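Local coordinates for protein 3-hexulose-6-phosphate synthase (Mycobacterium gastri, PDB 3AJX) that is a magnesium-binding enzyme with a TIM-barrel fold, a member of the HUMPS family, at residues A[23-36]-A[47-61]. The protein carries 1 engineered substitution. Residues are numbered along the deposited sequence; the frame is centred on the assembly and turned at random.
With MG (magnesium ion), chain F.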
ATOM      1  N   ALA A  23     -21.048  -8.122  12.764  1.00 13.99           N
ATOM      2  CA  ALA A  23     -21.275  -9.005  11.618  1.00 15.89           C
ATOM      3  C   ALA A  23     -22.726  -9.124  11.153  1.00 16.88           C
ATOM      4  O   ALA A  23     -23.013  -9.056   9.956  1.00 15.11           O
ATOM      5  CB  ALA A  23     -20.720 -10.393  11.922  1.00 17.55           C
ATOM      6  N   GLU A  24     -23.638  -9.307  12.100  1.00 16.97           N
ATOM      7  CA  GLU A  24     -25.053  -9.461  11.777  1.00 17.38           C
ATOM      8  C   GLU A  24     -25.683  -8.252  11.094  1.00 16.68           C
ATOM      9  O   GLU A  24     -26.728  -8.375  10.456  1.00 17.29           O
ATOM     10  CB  GLU A  24     -25.838  -9.796  13.050  1.00 19.64           C
ATOM     11  CG  GLU A  24     -25.674  -8.771  14.160  1.00 22.91           C
ATOM     12  CD  GLU A  24     -26.247  -9.245  15.483  1.00 25.52           C
ATOM     13  OE1 GLU A  24     -27.483  -9.415  15.573  1.00 25.48           O
ATOM     14  OE2 GLU A  24     -25.457  -9.451  16.431  1.00 24.83           O
ATOM     15  N   TYR A  25     -25.050  -7.090  11.215  1.00 14.76           N
ATOM     16  CA  TYR A  25     -25.587  -5.871  10.622  1.00 15.50           C
ATOM     17  C   TYR A  25     -24.910  -5.437   9.327  1.00 14.81           C
ATOM     18  O   TYR A  25     -25.334  -4.467   8.699  1.00 15.26           O
ATOM     19  CB  TYR A  25     -25.507  -4.723  11.630  1.00 16.65           C
ATOM     20  CG  TYR A  25     -26.150  -5.041  12.957  1.00 18.01           C
ATOM     21  CD1 TYR A  25     -25.376  -5.216  14.103  1.00 18.14           C
ATOM     22  CD2 TYR A  25     -27.529  -5.191  13.062  1.00 19.31           C
ATOM     23  CE1 TYR A  25     -25.964  -5.535  15.323  1.00 20.97           C
ATOM     24  CE2 TYR A  25     -28.128  -5.510  14.275  1.00 20.61           C
ATOM     25  CZ  TYR A  25     -27.340  -5.681  15.399  1.00 21.52           C
ATOM     26  OH  TYR A  25     -27.931  -6.008  16.596  1.00 23.17           O
ATOM     27  N   VAL A  26     -23.865  -6.150   8.924  1.00 15.19           N
ATOM     28  CA  VAL A  26     -23.141  -5.783   7.708  1.00 13.57           C
ATOM     29  C   VAL A  26     -23.095  -6.883   6.660  1.00 13.89           C
ATOM     30  O   VAL A  26     -23.239  -8.068   6.968  1.00 14.15           O
ATOM     31  CB  VAL A  26     -21.686  -5.376   8.025  1.00 13.15           C
ATOM     32  CG1 VAL A  26     -21.671  -4.252   9.048  1.00 12.77           C
ATOM     33  CG2 VAL A  26     -20.910  -6.580   8.533  1.00 13.49           C
ATOM     34  N   ASP A  27     -22.881  -6.471   5.414  1.00 13.38           N
ATOM     35  CA  ASP A  27     -22.796  -7.392   4.288  1.00 12.74           C
ATOM     36  C   ASP A  27     -21.338  -7.708   3.986  1.00 11.93           C
ATOM     37  O   ASP A  27     -20.996  -8.821   3.583  1.00 11.60           O
ATOM     38  CB  ASP A  27     -23.423  -6.754   3.049  1.00 14.04           C
ATOM     39  CG  ASP A  27     -24.853  -6.336   3.275  1.00 15.04           C
ATOM     40  OD1 ASP A  27     -25.723  -7.227   3.335  1.00 19.33           O
ATOM     41  OD2 ASP A  27     -25.105  -5.120   3.402  1.00 17.05           O
ATOM     42  N   ILE A  28     -20.481  -6.715   4.202  1.00 10.30           N
ATOM     43  CA  ILE A  28     -19.061  -6.850   3.921  1.00  9.86           C
ATOM     44  C   ILE A  28     -18.218  -6.484   5.128  1.00  8.98           C
ATOM     45  O   ILE A  28     -18.468  -5.473   5.785  1.00  9.09           O
ATOM     46  CB  ILE A  28     -18.666  -5.925   2.740  1.00  8.64           C
ATOM     47  CG1 ILE A  28     -19.485  -6.299   1.504  1.00  9.19           C
ATOM     48  CG2 ILE A  28     -17.168  -6.025   2.454  1.00 10.19           C
ATOM     49  CD1 ILE A  28     -19.287  -5.358   0.341  1.00 12.68           C
ATOM     50  N   ILE A  29     -17.232  -7.325   5.427  1.00  8.99           N
ATOM     51  CA  ILE A  29     -16.314  -7.073   6.531  1.00  8.45           C
ATOM     52  C   ILE A  29     -14.956  -6.762   5.916  1.00  8.21           C
ATOM     53  O   ILE A  29     -14.337  -7.621   5.283  1.00  8.68           O
ATOM     54  CB  ILE A  29     -16.159  -8.300   7.447  1.00  8.71           C
ATOM     55  CG1 ILE A  29     -17.500  -8.626   8.102  1.00 10.06           C
ATOM     56  CG2 ILE A  29     -15.117  -8.016   8.522  1.00  9.56           C
ATOM     57  CD1 ILE A  29     -17.498  -9.938   8.861  1.00 11.33           C
ATOM     58  N   GLU A  30     -14.508  -5.526   6.096  1.00  8.33           N
ATOM     59  CA  GLU A  30     -13.226  -5.091   5.558  1.00  9.59           C
ATOM     60  C   GLU A  30     -12.103  -5.126   6.583  1.00 10.63           C
ATOM     61  O   GLU A  30     -12.270  -4.666   7.713  1.00 10.40           O
ATOM     62  CB  GLU A  30     -13.330  -3.660   5.025  1.00 11.07           C
ATOM     63  CG  GLU A  30     -11.980  -3.033   4.690  1.00 10.48           C
ATOM     64  CD  GLU A  30     -12.055  -1.528   4.522  1.00 15.35           C
ATOM     65  OE1 GLU A  30     -13.086  -1.038   4.021  1.00 11.66           O
ATOM     66  OE2 GLU A  30     -11.076  -0.837   4.887  1.00 17.40           O
ATOM     67  N   LEU A  31     -10.966  -5.680   6.174  1.00  9.62           N
ATOM     68  CA  LEU A  31      -9.774  -5.716   7.015  1.00 10.98           C
ATOM     69  C   LEU A  31      -8.956  -4.556   6.453  1.00 10.20           C
ATOM     70  O   LEU A  31      -8.484  -4.611   5.315  1.00  9.57           O
ATOM     71  CB  LEU A  31      -9.009  -7.034   6.849  1.00 13.43           C
ATOM     72  CG  LEU A  31      -9.663  -8.345   7.309  1.00 16.70           C
ATOM     73  CD1 LEU A  31     -10.158  -8.193   8.742  1.00 17.83           C
ATOM     74  CD2 LEU A  31     -10.813  -8.701   6.393  1.00 19.27           C
ATOM     75  N   GLY A  32      -8.814  -3.504   7.248  1.00 10.13           N
ATOM     76  CA  GLY A  32      -8.095  -2.324   6.804  1.00  9.69           C
ATOM     77  C   GLY A  32      -6.638  -2.515   6.445  1.00 10.15           C
ATOM     78  O   GLY A  32      -6.000  -3.489   6.841  1.00  9.86           O
ATOM     79  N   THR A  33      -6.110  -1.561   5.690  1.00 10.38           N
ATOM     80  CA  THR A  33      -4.722  -1.611   5.262  1.00 10.35           C
ATOM     81  C   THR A  33      -3.753  -1.668   6.446  1.00 11.44           C
ATOM     82  O   THR A  33      -2.826  -2.475   6.453  1.00 11.74           O
ATOM     83  CB  THR A  33      -4.395  -0.409   4.363  1.00 11.33           C
ATOM     84  OG1 THR A  33      -5.373  -0.328   3.315  1.00 10.53           O
ATOM     85  CG2 THR A  33      -3.020  -0.571   3.742  1.00 11.30           C
ATOM     86  N   PRO A  34      -3.949  -0.816   7.470  1.00 12.20           N
ATOM     87  CA  PRO A  34      -3.024  -0.871   8.608  1.00 13.18           C
ATOM     88  C   PRO A  34      -3.102  -2.209   9.349  1.00 10.65           C
ATOM     89  O   PRO A  34      -2.105  -2.690   9.885  1.00 12.25           O
ATOM     90  CB  PRO A  34      -3.463   0.313   9.471  1.00 14.72           C
ATOM     91  CG  PRO A  34      -4.926   0.431   9.166  1.00 16.83           C
ATOM     92  CD  PRO A  34      -4.971   0.228   7.670  1.00 13.98           C
ATOM     93  N   LEU A  35      -4.289  -2.807   9.370  1.00 11.29           N
ATOM     94  CA  LEU A  35      -4.491  -4.093  10.036  1.00 10.32           C
ATOM     95  C   LEU A  35      -3.722  -5.204   9.326  1.00 11.51           C
ATOM     96  O   LEU A  35      -3.090  -6.054   9.963  1.00 10.94           O
ATOM     97  CB  LEU A  35      -5.981  -4.439  10.067  1.00  9.99           C
ATOM     98  CG  LEU A  35      -6.374  -5.776  10.705  1.00  8.17           C
ATOM     99  CD1 LEU A  35      -5.871  -5.827  12.143  1.00  9.44           C
ATOM    100  CD2 LEU A  35      -7.890  -5.941  10.675  1.00  9.20           C
ATOM    101  N   ILE A  36      -3.784  -5.202   8.001  1.00 10.32           N
ATOM    102  CA  ILE A  36      -3.077  -6.202   7.215  1.00  9.47           C
ATOM    103  C   ILE A  36      -1.567  -6.013   7.356  1.00  9.30           C
ATOM    104  O   ILE A  36      -0.828  -6.979   7.502  1.00  9.11           O
ATOM    105  CB  ILE A  36      -3.486  -6.121   5.731  1.00  9.49           C
ATOM    106  CG1 ILE A  36      -4.952  -6.555   5.588  1.00  9.39           C
ATOM    107  CG2 ILE A  36      -2.566  -7.000   4.878  1.00  9.91           C
ATOM    108  CD1 ILE A  36      -5.518  -6.382   4.200  1.00 10.59           C
ATOM    109  N   VAL A  47     -10.650 -13.969  10.141  1.00 12.15           N
ATOM    110  CA  VAL A  47     -11.960 -13.345  10.031  1.00 13.17           C
ATOM    111  C   VAL A  47     -12.898 -14.133   9.123  1.00 13.23           C
ATOM    112  O   VAL A  47     -14.083 -14.281   9.429  1.00 13.99           O
ATOM    113  CB  VAL A  47     -11.844 -11.895   9.515  1.00 13.48           C
ATOM    114  CG1 VAL A  47     -13.231 -11.309   9.274  1.00 15.06           C
ATOM    115  CG2 VAL A  47     -11.090 -11.053  10.530  1.00 15.98           C
ATOM    116  N   LYS A  48     -12.375 -14.646   8.011  1.00 12.53           N
ATOM    117  CA  LYS A  48     -13.208 -15.417   7.090  1.00 13.00           C
ATOM    118  C   LYS A  48     -13.660 -16.708   7.767  1.00 15.25           C
ATOM    119  O   LYS A  48     -14.790 -17.156   7.576  1.00 15.20           O
ATOM    120  CB  LYS A  48     -12.437 -15.743   5.806  1.00 12.78           C
ATOM    121  CG  LYS A  48     -13.265 -16.481   4.746  1.00 11.85           C
ATOM    122  CD  LYS A  48     -14.446 -15.642   4.263  1.00 12.35           C
ATOM    123  CE  LYS A  48     -15.261 -16.366   3.202  1.00 11.07           C
ATOM    124  NZ  LYS A  48     -16.392 -15.531   2.702  1.00 11.65           N
ATOM    125  N   LYS A  49     -12.777 -17.295   8.568  1.00 15.91           N
ATOM    126  CA  LYS A  49     -13.101 -18.533   9.270  1.00 17.28           C
ATOM    127  C   LYS A  49     -14.221 -18.308  10.283  1.00 16.85           C
ATOM    128  O   LYS A  49     -15.105 -19.151  10.444  1.00 17.95           O
ATOM    129  CB  LYS A  49     -11.862 -19.080   9.986  1.00 18.98           C
ATOM    130  CG  LYS A  49     -12.097 -20.416  10.680  1.00 22.28           C
ATOM    131  CD  LYS A  49     -10.878 -20.860  11.473  1.00 23.41           C
ATOM    132  CE  LYS A  49     -11.165 -22.149  12.230  1.00 25.73           C
ATOM    133  NZ  LYS A  49     -10.040 -22.527  13.127  1.00 28.40           N
ATOM    134  N   ALA A  50     -14.181 -17.165  10.963  1.00 15.36           N
ATOM    135  CA  ALA A  50     -15.190 -16.828  11.963  1.00 15.21           C
ATOM    136  C   ALA A  50     -16.503 -16.351  11.339  1.00 16.44           C
ATOM    137  O   ALA A  50     -17.551 -16.385  11.985  1.00 16.73           O
ATOM    138  CB  ALA A  50     -14.647 -15.759  12.907  1.00 16.18           C
ATOM    139  N   HIS A  51     -16.444 -15.912  10.083  1.00 15.56           N
ATOM    140  CA  HIS A  51     -17.621 -15.420   9.371  1.00 15.02           C
ATOM    141  C   HIS A  51     -17.561 -15.891   7.914  1.00 16.45           C
ATOM    142  O   HIS A  51     -17.504 -15.082   6.981  1.00 14.90           O
ATOM    143  CB  HIS A  51     -17.647 -13.891   9.438  1.00 15.27           C
ATOM    144  CG  HIS A  51     -17.571 -13.354  10.833  1.00 15.56           C
ATOM    145  ND1 HIS A  51     -18.665 -13.288  11.668  1.00 16.56           N
ATOM    146  CD2 HIS A  51     -16.515 -12.920  11.563  1.00 16.17           C
ATOM    147  CE1 HIS A  51     -18.288 -12.839  12.852  1.00 15.00           C
ATOM    148  NE2 HIS A  51     -16.988 -12.610  12.815  1.00 15.41           N
ATOM    149  N   PRO A  52     -17.601 -17.216   7.702  1.00 16.01           N
ATOM    150  CA  PRO A  52     -17.542 -17.842   6.379  1.00 17.09           C
ATOM    151  C   PRO A  52     -18.580 -17.418   5.347  1.00 15.49           C
ATOM    152  O   PRO A  52     -18.313 -17.475   4.151  1.00 16.31           O
ATOM    153  CB  PRO A  52     -17.621 -19.333   6.704  1.00 16.52           C
ATOM    154  CG  PRO A  52     -18.469 -19.355   7.932  1.00 16.62           C
ATOM    155  CD  PRO A  52     -17.885 -18.225   8.738  1.00 17.94           C
ATOM    156  N   ASP A  53     -19.755 -16.991   5.792  1.00 16.08           N
ATOM    157  CA  ASP A  53     -20.783 -16.590   4.846  1.00 17.59           C
ATOM    158  C   ASP A  53     -20.909 -15.082   4.668  1.00 16.74           C
ATOM    159  O   ASP A  53     -21.902 -14.587   4.135  1.00 17.57           O
ATOM    160  CB  ASP A  53     -22.126 -17.209   5.240  1.00 20.44           C
ATOM    161  CG  ASP A  53     -22.083 -18.729   5.229  1.00 23.65           C
ATOM    162  OD1 ASP A  53     -21.497 -19.296   4.281  1.00 25.05           O
ATOM    163  OD2 ASP A  53     -22.635 -19.356   6.159  1.00 25.34           O
ATOM    164  N   LYS A  54     -19.890 -14.356   5.118  1.00 14.77           N
ATOM    165  CA  LYS A  54     -19.856 -12.908   4.973  1.00 13.48           C
ATOM    166  C   LYS A  54     -18.809 -12.608   3.911  1.00 13.27           C
ATOM    167  O   LYS A  54     -17.867 -13.378   3.735  1.00 14.03           O
ATOM    168  CB  LYS A  54     -19.446 -12.235   6.285  1.00 14.32           C
ATOM    169  CG  LYS A  54     -20.509 -12.265   7.369  1.00 13.46           C
ATOM    170  CD  LYS A  54     -21.681 -11.369   7.017  1.00 15.02           C
ATOM    171  CE  LYS A  54     -22.767 -11.457   8.069  1.00 14.95           C
ATOM    172  NZ  LYS A  54     -23.946 -10.619   7.726  1.00 14.85           N
ATOM    173  N   ILE A  55     -18.979 -11.501   3.198  1.00 12.41           N
ATOM    174  CA  ILE A  55     -18.012 -11.114   2.179  1.00 10.35           C
ATOM    175  C   ILE A  55     -16.831 -10.468   2.892  1.00 10.73           C
ATOM    176  O   ILE A  55     -16.999  -9.476   3.601  1.00 11.08           O
ATOM    177  CB  ILE A  55     -18.623 -10.105   1.188  1.00 11.26           C
ATOM    178  CG1 ILE A  55     -19.732 -10.784   0.382  1.00 12.45           C
ATOM    179  CG2 ILE A  55     -17.541  -9.549   0.265  1.00 11.61           C
ATOM    180  CD1 ILE A  55     -20.533  -9.842  -0.489  1.00 13.78           C
ATOM    181  N   VAL A  56     -15.645 -11.041   2.712  1.00  9.89           N
ATOM    182  CA  VAL A  56     -14.438 -10.515   3.342  1.00 10.10           C
ATOM    183  C   VAL A  56     -13.651  -9.684   2.332  1.00  9.38           C
ATOM    184  O   VAL A  56     -13.274 -10.162   1.264  1.00 10.98           O
ATOM    185  CB  VAL A  56     -13.572 -11.655   3.908  1.00 10.50           C
ATOM    186  CG1 VAL A  56     -12.250 -11.109   4.417  1.00 12.00           C
ATOM    187  CG2 VAL A  56     -14.322 -12.336   5.055  1.00 10.61           C
ATOM    188  N   PHE A  57     -13.418  -8.430   2.704  1.00  8.73           N
ATOM    189  CA  PHE A  57     -12.746  -7.425   1.883  1.00  8.09           C
ATOM    190  C   PHE A  57     -11.340  -7.151   2.439  1.00  8.00           C
ATOM    191  O   PHE A  57     -11.197  -6.681   3.565  1.00  8.16           O
ATOM    192  CB  PHE A  57     -13.639  -6.176   1.950  1.00  8.34           C
ATOM    193  CG  PHE A  57     -13.188  -5.012   1.121  1.00  8.99           C
ATOM    194  CD1 PHE A  57     -13.936  -4.614   0.014  1.00  8.88           C
ATOM    195  CD2 PHE A  57     -12.125  -4.215   1.531  1.00  8.64           C
ATOM    196  CE1 PHE A  57     -13.644  -3.432  -0.663  1.00  8.47           C
ATOM    197  CE2 PHE A  57     -11.826  -3.033   0.862  1.00  9.00           C
ATOM    198  CZ  PHE A  57     -12.593  -2.640  -0.239  1.00  9.45           C
ATOM    199  N   ALA A  58     -10.306  -7.464   1.659  1.00  8.13           N
ATOM    200  CA  ALA A  58      -8.925  -7.227   2.092  1.00  6.96           C
ATOM    201  C   ALA A  58      -8.432  -5.938   1.440  1.00  6.96           C
ATOM    202  O   ALA A  58      -8.233  -5.894   0.224  1.00  6.44           O
ATOM    203  CB  ALA A  58      -8.030  -8.407   1.693  1.00  6.87           C
ATOM    204  N   ASP A  59      -8.250  -4.897   2.250  1.00  7.30           N
ATOM    205  CA  ASP A  59      -7.811  -3.594   1.750  1.00  7.67           C
ATOM    206  C   ASP A  59      -6.299  -3.553   1.547  1.00  7.72           C
ATOM    207  O   ASP A  59      -5.573  -2.855   2.264  1.00  7.38           O
ATOM    208  CB  ASP A  59      -8.233  -2.490   2.727  1.00  9.71           C
ATOM    209  CG  ASP A  59      -8.378  -1.138   2.053  1.00 11.48           C
ATOM    210  OD1 ASP A  59      -7.971  -1.002   0.881  1.00  9.46           O
ATOM    211  OD2 ASP A  59      -8.902  -0.206   2.700  1.00 13.01           O
ATOM    212  N   MET A  60      -5.833  -4.301   0.553  1.00  6.47           N
ATOM    213  CA  MET A  60      -4.411  -4.378   0.236  1.00  6.74           C
ATOM    214  C   MET A  60      -3.848  -3.068  -0.309  1.00  6.81           C
ATOM    215  O   MET A  60      -2.690  -2.735  -0.060  1.00  8.02           O
ATOM    216  CB  MET A  60      -4.175  -5.484  -0.799  1.00  7.91           C
ATOM    217  CG  MET A  60      -4.565  -6.883  -0.357  1.00  6.50           C
ATOM    218  SD  MET A  60      -3.444  -7.565   0.886  1.00  9.56           S
ATOM    219  CE  MET A  60      -2.112  -8.218  -0.147  1.00  9.35           C
ATOM    220  N   LYS A  61      -4.681  -2.327  -1.039  1.00  7.05           N
ATOM    221  CA  LYS A  61      -4.262  -1.075  -1.669  1.00  7.76           C
ATOM    222  C   LYS A  61      -2.999  -1.339  -2.484  1.00  7.69           C
ATOM    223  O   LYS A  61      -2.027  -0.585  -2.429  1.00  7.95           O
ATOM    224  CB  LYS A  61      -4.007   0.025  -0.629  1.00  8.61           C
ATOM    225  CG  LYS A  61      -5.279   0.695  -0.119  1.00  9.16           C
ATOM    226  CD  LYS A  61      -4.958   1.930   0.710  1.00  8.92           C
ATOM    227  CE  LYS A  61      -6.221   2.624   1.198  1.00 11.69           C
ATOM    228  NZ  LYS A  61      -7.023   1.752   2.102  1.00 17.20           N
TER
HETATM  229 MG    MG F9100     -10.525   1.081   3.003  1.00 34.73          MG
HETATM  230  O   HOH W   1     -12.109   1.216   3.089  1.00 24.13           O
HETATM  231  O   HOH W   2      -8.252   0.566   5.405  1.00 16.22           O
HETATM  232  O   HOH W   3      -9.596   2.800   2.452  1.00 35.86           O
HETATM  233  O   HOH W   4     -10.588   0.833   0.869  1.00 29.58           O
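Glu-30 and Phe-57 both hold their CG opposite the backbone N (chi1 169° and -177°), which lays the two side chains alongside each other. Glu-30 CG sits 3.4 Å from Phe-57 CD2. The extended glutamate chain brings OE2 into a long bond of 2.7 Å to the magnesium ion. Asp-59 OD2 binds the same ion directly at 2.1 Å. The two carboxylates stand nearly perpendicular, and the cation probably offsets their repulsion. Lys-61 NZ forms a salt bridge with Asp-59 OD2 and donates to Thr-33 OG1. Thr-33 OG1 donates its own hydrogen bond to Asp-59 O (2.7 Å). Asp-59 OD1 is hydrogen-bonded to Thr-82 OG1. Strands 28-31 and 55-61 are parallel neighbours in a TIM barrel, joined in a beta-alpha-beta crossover, with the metal site at their C-terminal ends. Backbone hydrogen bonds, such as Phe-57 N to Ile-29 O, join them. On the other sheet face, Leu-31 is tightly packed: CD2 meets Val-56 CG1 at 3.4 Å, and CD1 meets Val-47 CG2. At the strands' N-terminal end, Lys-54 CB and CG touch Ile-29 CD1. The bend at chi2 turns the chain toward 23-36. NZ donates to Val-26 O (2.8 Å) and Ala-23 O.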